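Local coordinates for F420-dependent methylenetetrahydromethanopterin dehydrogenase (Methanopyrus kandleri, PDB 1QV9), which catalyses the reversible, coenzyme F420-dependent reduction of methenyltetrahydromethanopterin to methylenetetrahydromethanopterin in methanogenesis from carbon dioxide, at residues 64-76 / 92-105. Residues are numbered along the deposited sequence; the frame is centred on the assembly and turned at random.
Sequences EPDFIVYGGPNPA and YPAVIIGDAPGLKV
Pro65 sets its CG 3.8 Å from Tyr92 CD1 at the entry to a beta-alpha-beta unit, whose strands 67-71 and 94-99, joined through helix 78-88, are parallel neighbours in the central sheet with axes 17° apart. Ile68, on strand 67-71, reaches Tyr92, which lies just before strand 94-99: with CG1 beside its backbone N (chi1 -63°) and an extended chi2, Ile68 CD1 comes 3.6 Å from Tyr92 CB. A ladder of five backbone hydrogen bonds starts here, Ile68 N to Pro93 O, and ends at Gly72 N to Ile97 O, the longest at 3.2 Å. Val69 CG1 meets Ile97 CG1 on the face that helix 153-169 covers, whereas Tyr70 CB packs against Ile96 CD1 on the other. Beyond Gly72, Asn74 N donates its N-H to Asp99 OD2 (2.7 Å) on the syn side, 27° out of the carboxylate plane. Asn74 OD1 accepts from Ala76 N, an Asx turn, and approaches Pro101 CB to 3.4 Å. A leucine in place of Asn74 would probably leave Ala76 N without this acceptor and the turn less firmly fixed. Pro75 packs its ring on both Ile96, CG 3.9 Å from Ile96 CG2, and the 3-10 segment 100-104, Pro75 CD lying 3.6 Å from Gly102 CA.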
ATOM      1  N   GLU A  64     -13.367  40.980 -27.228  1.00 23.30           N
ATOM      2  CA  GLU A  64     -13.278  41.997 -26.175  1.00 25.00           C
ATOM      3  C   GLU A  64     -13.106  41.398 -24.768  1.00 23.33           C
ATOM      4  O   GLU A  64     -13.956  41.575 -23.875  1.00 25.64           O
ATOM      5  CB  GLU A  64     -14.525  42.900 -26.208  1.00 29.28           C
ATOM      6  CG  GLU A  64     -14.815  43.451 -27.591  1.00 37.16           C
ATOM      7  CD  GLU A  64     -15.927  44.494 -27.612  1.00 41.51           C
ATOM      8  OE1 GLU A  64     -16.937  44.317 -26.900  1.00 40.85           O
ATOM      9  OE2 GLU A  64     -15.785  45.486 -28.362  1.00 44.81           O
ATOM     10  N   PRO A  65     -12.012  40.648 -24.556  1.00 20.42           N
ATOM     11  CA  PRO A  65     -11.766  40.051 -23.244  1.00 19.23           C
ATOM     12  C   PRO A  65     -11.482  41.101 -22.163  1.00 18.36           C
ATOM     13  O   PRO A  65     -10.951  42.175 -22.455  1.00 20.16           O
ATOM     14  CB  PRO A  65     -10.534  39.187 -23.484  1.00 20.85           C
ATOM     15  CG  PRO A  65      -9.794  39.917 -24.536  1.00 20.64           C
ATOM     16  CD  PRO A  65     -10.896  40.382 -25.480  1.00 22.13           C
ATOM     17  N   ASP A  66     -11.849  40.761 -20.926  1.00 17.15           N
ATOM     18  CA  ASP A  66     -11.578  41.625 -19.779  1.00 17.51           C
ATOM     19  C   ASP A  66     -10.122  41.415 -19.353  1.00 20.22           C
ATOM     20  O   ASP A  66      -9.482  42.307 -18.835  1.00 19.60           O
ATOM     21  CB  ASP A  66     -12.564  41.277 -18.684  1.00 20.56           C
ATOM     22  CG  ASP A  66     -13.981  41.569 -19.103  1.00 24.32           C
ATOM     23  OD1 ASP A  66     -14.847  40.670 -19.010  1.00 23.40           O
ATOM     24  OD2 ASP A  66     -14.227  42.724 -19.546  1.00 26.57           O
ATOM     25  N   PHE A  67      -9.597  40.214 -19.579  1.00 17.08           N
ATOM     26  CA  PHE A  67      -8.193  39.958 -19.270  1.00 14.43           C
ATOM     27  C   PHE A  67      -7.716  38.776 -20.113  1.00 16.13           C
ATOM     28  O   PHE A  67      -8.538  38.039 -20.676  1.00 16.77           O
ATOM     29  CB  PHE A  67      -7.945  39.699 -17.760  1.00 17.26           C
ATOM     30  CG  PHE A  67      -8.692  38.514 -17.173  1.00 17.48           C
ATOM     31  CD1 PHE A  67      -8.097  37.262 -17.083  1.00 18.52           C
ATOM     32  CD2 PHE A  67      -9.964  38.664 -16.646  1.00 17.98           C
ATOM     33  CE1 PHE A  67      -8.731  36.196 -16.483  1.00 17.45           C
ATOM     34  CE2 PHE A  67     -10.628  37.591 -16.033  1.00 19.38           C
ATOM     35  CZ  PHE A  67     -10.008  36.337 -15.946  1.00 20.07           C
ATOM     36  N   ILE A  68      -6.397  38.671 -20.249  1.00 15.04           N
ATOM     37  CA  ILE A  68      -5.742  37.599 -21.016  1.00 16.21           C
ATOM     38  C   ILE A  68      -4.734  36.915 -20.102  1.00 19.47           C
ATOM     39  O   ILE A  68      -4.069  37.578 -19.309  1.00 19.33           O
ATOM     40  CB  ILE A  68      -5.036  38.174 -22.233  1.00 16.57           C
ATOM     41  CG1 ILE A  68      -6.089  38.798 -23.148  1.00 16.39           C
ATOM     42  CG2 ILE A  68      -4.281  37.067 -22.999  1.00 18.34           C
ATOM     43  CD1 ILE A  68      -5.569  39.475 -24.394  1.00 17.59           C
ATOM     44  N   VAL A  69      -4.640  35.588 -20.193  1.00 14.48           N
ATOM     45  CA  VAL A  69      -3.719  34.829 -19.368  1.00 16.42           C
ATOM     46  C   VAL A  69      -2.792  34.063 -20.274  1.00 18.44           C
ATOM     47  O   VAL A  69      -3.224  33.467 -21.253  1.00 19.85           O
ATOM     48  CB  VAL A  69      -4.472  33.809 -18.443  1.00 16.78           C
ATOM     49  CG1 VAL A  69      -3.471  33.086 -17.548  1.00 18.82           C
ATOM     50  CG2 VAL A  69      -5.545  34.518 -17.628  1.00 18.78           C
ATOM     51  N   TYR A  70      -1.497  34.132 -20.007  1.00 15.70           N
ATOM     52  CA  TYR A  70      -0.530  33.339 -20.777  1.00 16.63           C
ATOM     53  C   TYR A  70       0.056  32.357 -19.771  1.00 16.54           C
ATOM     54  O   TYR A  70       0.532  32.766 -18.712  1.00 17.25           O
ATOM     55  CB  TYR A  70       0.580  34.211 -21.341  1.00 16.55           C
ATOM     56  CG  TYR A  70       1.706  33.405 -21.950  1.00 15.39           C
ATOM     57  CD1 TYR A  70       2.777  32.933 -21.174  1.00 19.65           C
ATOM     58  CD2 TYR A  70       1.655  33.037 -23.304  1.00 15.91           C
ATOM     59  CE1 TYR A  70       3.774  32.100 -21.724  1.00 18.98           C
ATOM     60  CE2 TYR A  70       2.653  32.210 -23.856  1.00 19.50           C
ATOM     61  CZ  TYR A  70       3.694  31.753 -23.072  1.00 21.76           C
ATOM     62  OH  TYR A  70       4.709  30.989 -23.647  1.00 22.63           O
ATOM     63  N   GLY A  71       0.009  31.065 -20.087  1.00 16.25           N
ATOM     64  CA  GLY A  71       0.543  30.061 -19.170  1.00 16.98           C
ATOM     65  C   GLY A  71       1.501  29.109 -19.888  1.00 19.00           C
ATOM     66  O   GLY A  71       1.235  28.691 -21.024  1.00 18.00           O
ATOM     67  N   GLY A  72       2.604  28.774 -19.231  1.00 18.43           N
ATOM     68  CA  GLY A  72       3.555  27.845 -19.801  1.00 19.11           C
ATOM     69  C   GLY A  72       4.836  27.930 -19.013  1.00 18.76           C
ATOM     70  O   GLY A  72       4.978  28.827 -18.156  1.00 19.10           O
ATOM     71  N   PRO A  73       5.780  27.013 -19.260  1.00 17.79           N
ATOM     72  CA  PRO A  73       7.032  27.035 -18.524  1.00 18.79           C
ATOM     73  C   PRO A  73       7.890  28.276 -18.757  1.00 19.56           C
ATOM     74  O   PRO A  73       7.791  28.956 -19.795  1.00 18.61           O
ATOM     75  CB  PRO A  73       7.766  25.794 -19.037  1.00 19.78           C
ATOM     76  CG  PRO A  73       6.670  24.911 -19.591  1.00 20.03           C
ATOM     77  CD  PRO A  73       5.731  25.884 -20.205  1.00 15.93           C
ATOM     78  N   ASN A  74       8.701  28.541 -17.737  1.00 19.90           N
ATOM     79  CA  ASN A  74       9.722  29.592 -17.734  1.00 20.61           C
ATOM     80  C   ASN A  74       9.486  30.954 -18.384  1.00 17.06           C
ATOM     81  O   ASN A  74       9.891  31.202 -19.499  1.00 19.77           O
ATOM     82  CB  ASN A  74      11.008  28.996 -18.302  1.00 18.94           C
ATOM     83  CG  ASN A  74      12.224  29.831 -17.972  1.00 21.20           C
ATOM     84  OD1 ASN A  74      12.117  30.917 -17.380  1.00 23.86           O
ATOM     85  ND2 ASN A  74      13.391  29.329 -18.342  1.00 26.35           N
ATOM     86  N   PRO A  75       8.820  31.855 -17.675  1.00 17.86           N
ATOM     87  CA  PRO A  75       8.548  33.201 -18.176  1.00 18.07           C
ATOM     88  C   PRO A  75       9.818  33.948 -18.619  1.00 21.57           C
ATOM     89  O   PRO A  75       9.730  34.923 -19.339  1.00 21.10           O
ATOM     90  CB  PRO A  75       7.905  33.884 -16.972  1.00 17.83           C
ATOM     91  CG  PRO A  75       7.162  32.744 -16.318  1.00 19.52           C
ATOM     92  CD  PRO A  75       8.071  31.578 -16.429  1.00 19.08           C
ATOM     93  N   ALA A  76      10.987  33.471 -18.184  1.00 20.00           N
ATOM     94  CA  ALA A  76      12.245  34.143 -18.541  1.00 24.14           C
ATOM     95  C   ALA A  76      12.882  33.657 -19.840  1.00 23.47           C
ATOM     96  O   ALA A  76      13.806  34.292 -20.350  1.00 25.28           O
ATOM     97  CB  ALA A  76      13.247  34.022 -17.393  1.00 24.44           C
ATOM     98  N   TYR A  92      -4.925  45.075 -22.979  1.00 18.34           N
ATOM     99  CA  TYR A  92      -5.590  44.078 -22.158  1.00 16.55           C
ATOM    100  C   TYR A  92      -4.857  43.653 -20.898  1.00 18.11           C
ATOM    101  O   TYR A  92      -3.725  43.209 -20.988  1.00 19.84           O
ATOM    102  CB  TYR A  92      -5.830  42.793 -22.982  1.00 18.91           C
ATOM    103  CG  TYR A  92      -6.571  43.052 -24.235  1.00 19.93           C
ATOM    104  CD1 TYR A  92      -7.941  43.275 -24.205  1.00 22.00           C
ATOM    105  CD2 TYR A  92      -5.899  43.114 -25.442  1.00 23.74           C
ATOM    106  CE1 TYR A  92      -8.642  43.566 -25.378  1.00 29.56           C
ATOM    107  CE2 TYR A  92      -6.578  43.396 -26.614  1.00 26.31           C
ATOM    108  CZ  TYR A  92      -7.943  43.621 -26.564  1.00 23.03           C
ATOM    109  OH  TYR A  92      -8.635  43.898 -27.730  1.00 33.56           O
ATOM    110  N   PRO A  93      -5.501  43.781 -19.710  1.00 18.57           N
ATOM    111  CA  PRO A  93      -4.867  43.370 -18.438  1.00 19.60           C
ATOM    112  C   PRO A  93      -4.464  41.916 -18.638  1.00 19.61           C
ATOM    113  O   PRO A  93      -5.256  41.125 -19.166  1.00 17.46           O
ATOM    114  CB  PRO A  93      -5.992  43.511 -17.429  1.00 19.72           C
ATOM    115  CG  PRO A  93      -6.763  44.705 -17.977  1.00 20.76           C
ATOM    116  CD  PRO A  93      -6.843  44.344 -19.469  1.00 17.24           C
ATOM    117  N   ALA A  94      -3.250  41.570 -18.227  1.00 18.54           N
ATOM    118  CA  ALA A  94      -2.749  40.207 -18.450  1.00 18.04           C
ATOM    119  C   ALA A  94      -2.039  39.622 -17.236  1.00 18.06           C
ATOM    120  O   ALA A  94      -1.433  40.352 -16.432  1.00 18.43           O
ATOM    121  CB  ALA A  94      -1.792  40.221 -19.655  1.00 19.82           C
ATOM    122  N   VAL A  95      -2.059  38.292 -17.159  1.00 14.65           N
ATOM    123  CA  VAL A  95      -1.457  37.539 -16.071  1.00 14.01           C
ATOM    124  C   VAL A  95      -0.620  36.433 -16.670  1.00 18.34           C
ATOM    125  O   VAL A  95      -1.049  35.790 -17.640  1.00 17.23           O
ATOM    126  CB  VAL A  95      -2.550  36.866 -15.183  1.00 17.75           C
ATOM    127  CG1 VAL A  95      -1.891  36.013 -14.057  1.00 16.11           C
ATOM    128  CG2 VAL A  95      -3.472  37.942 -14.589  1.00 17.52           C
ATOM    129  N   ILE A  96       0.571  36.238 -16.124  1.00 16.28           N
ATOM    130  CA  ILE A  96       1.475  35.192 -16.565  1.00 16.02           C
ATOM    131  C   ILE A  96       1.458  34.053 -15.546  1.00 16.32           C
ATOM    132  O   ILE A  96       1.694  34.282 -14.356  1.00 16.47           O
ATOM    133  CB  ILE A  96       2.948  35.738 -16.649  1.00 13.60           C
ATOM    134  CG1 ILE A  96       3.030  36.955 -17.581  1.00 15.99           C
ATOM    135  CG2 ILE A  96       3.903  34.671 -17.155  1.00 19.64           C
ATOM    136  CD1 ILE A  96       2.534  36.716 -18.985  1.00 16.59           C
ATOM    137  N   ILE A  97       1.190  32.831 -16.003  1.00 15.20           N
ATOM    138  CA  ILE A  97       1.241  31.662 -15.122  1.00 14.80           C
ATOM    139  C   ILE A  97       2.530  30.977 -15.498  1.00 17.97           C
ATOM    140  O   ILE A  97       2.754  30.696 -16.674  1.00 18.15           O
ATOM    141  CB  ILE A  97       0.024  30.699 -15.382  1.00 16.22           C
ATOM    142  CG1 ILE A  97      -1.302  31.315 -14.875  1.00 23.76           C
ATOM    143  CG2 ILE A  97       0.326  29.329 -14.792  1.00 24.94           C
ATOM    144  CD1 ILE A  97      -1.221  32.285 -13.748  1.00 28.94           C
ATOM    145  N   GLY A  98       3.387  30.734 -14.506  1.00 15.34           N
ATOM    146  CA  GLY A  98       4.671  30.097 -14.735  1.00 14.74           C
ATOM    147  C   GLY A  98       5.157  29.253 -13.577  1.00 15.60           C
ATOM    148  O   GLY A  98       4.409  29.000 -12.655  1.00 16.45           O
ATOM    149  N   ASP A  99       6.418  28.841 -13.660  1.00 18.62           N
ATOM    150  CA  ASP A  99       7.082  28.006 -12.665  1.00 19.12           C
ATOM    151  C   ASP A  99       8.196  28.799 -11.973  1.00 22.53           C
ATOM    152  O   ASP A  99       8.313  30.013 -12.163  1.00 21.39           O
ATOM    153  CB  ASP A  99       7.606  26.682 -13.289  1.00 25.87           C
ATOM    154  CG  ASP A  99       8.425  26.875 -14.556  1.00 26.97           C
ATOM    155  OD1 ASP A  99       9.001  25.869 -15.037  1.00 32.85           O
ATOM    156  OD2 ASP A  99       8.502  27.998 -15.059  1.00 30.15           O
ATOM    157  N   ALA A 100       9.005  28.119 -11.166  1.00 21.30           N
ATOM    158  CA  ALA A 100      10.045  28.823 -10.388  1.00 23.39           C
ATOM    159  C   ALA A 100      11.027  29.664 -11.197  1.00 21.02           C
ATOM    160  O   ALA A 100      11.443  30.727 -10.737  1.00 23.67           O
ATOM    161  CB  ALA A 100      10.795  27.837  -9.513  1.00 22.84           C
ATOM    162  N   PRO A 101      11.422  29.204 -12.389  1.00 21.35           N
ATOM    163  CA  PRO A 101      12.361  29.991 -13.205  1.00 25.49           C
ATOM    164  C   PRO A 101      11.837  31.405 -13.517  1.00 23.89           C
ATOM    165  O   PRO A 101      12.606  32.304 -13.835  1.00 24.72           O
ATOM    166  CB  PRO A 101      12.512  29.135 -14.456  1.00 24.78           C
ATOM    167  CG  PRO A 101      12.371  27.739 -13.912  1.00 25.23           C
ATOM    168  CD  PRO A 101      11.218  27.865 -12.979  1.00 22.54           C
ATOM    169  N   GLY A 102      10.525  31.604 -13.452  1.00 18.70           N
ATOM    170  CA  GLY A 102       9.958  32.915 -13.680  1.00 19.71           C
ATOM    171  C   GLY A 102      10.367  33.928 -12.607  1.00 20.63           C
ATOM    172  O   GLY A 102      10.233  35.134 -12.847  1.00 22.49           O
ATOM    173  N   LEU A 103      10.833  33.468 -11.438  1.00 18.94           N
ATOM    174  CA  LEU A 103      11.242  34.401 -10.371  1.00 21.80           C
ATOM    175  C   LEU A 103      12.290  35.375 -10.866  1.00 24.02           C
ATOM    176  O   LEU A 103      12.365  36.512 -10.392  1.00 25.90           O
ATOM    177  CB  LEU A 103      11.789  33.644  -9.163  1.00 23.15           C
ATOM    178  CG  LEU A 103      10.681  32.973  -8.358  1.00 26.15           C
ATOM    179  CD1 LEU A 103      11.302  31.969  -7.379  1.00 32.94           C
ATOM    180  CD2 LEU A 103       9.854  34.026  -7.634  1.00 30.48           C
ATOM    181  N   LYS A 104      13.107  34.913 -11.801  1.00 25.73           N
ATOM    182  CA  LYS A 104      14.158  35.745 -12.396  1.00 29.76           C
ATOM    183  C   LYS A 104      13.625  37.014 -13.072  1.00 29.75           C
ATOM    184  O   LYS A 104      14.342  38.018 -13.168  1.00 27.45           O
ATOM    185  CB  LYS A 104      14.932  34.933 -13.435  1.00 28.63           C
ATOM    186  CG  LYS A 104      15.800  33.828 -12.845  1.00 37.35           C
ATOM    187  CD  LYS A 104      16.368  32.917 -13.921  1.00 37.62           C
ATOM    188  CE  LYS A 104      15.288  31.968 -14.453  1.00 34.17           C
ATOM    189  NZ  LYS A 104      15.702  31.274 -15.679  1.00 44.80           N
ATOM    190  N   VAL A 105      12.385  36.992 -13.555  1.00 22.78           N
ATOM    191  CA  VAL A 105      11.835  38.162 -14.234  1.00 21.53           C
ATOM    192  C   VAL A 105      10.639  38.797 -13.534  1.00 19.10           C
ATOM    193  O   VAL A 105       9.820  39.483 -14.135  1.00 22.50           O
ATOM    194  CB  VAL A 105      11.502  37.838 -15.725  1.00 24.78           C
ATOM    195  CG1 VAL A 105      12.782  37.559 -16.478  1.00 19.25           C
ATOM    196  CG2 VAL A 105      10.585  36.598 -15.828  1.00 21.73           C
TER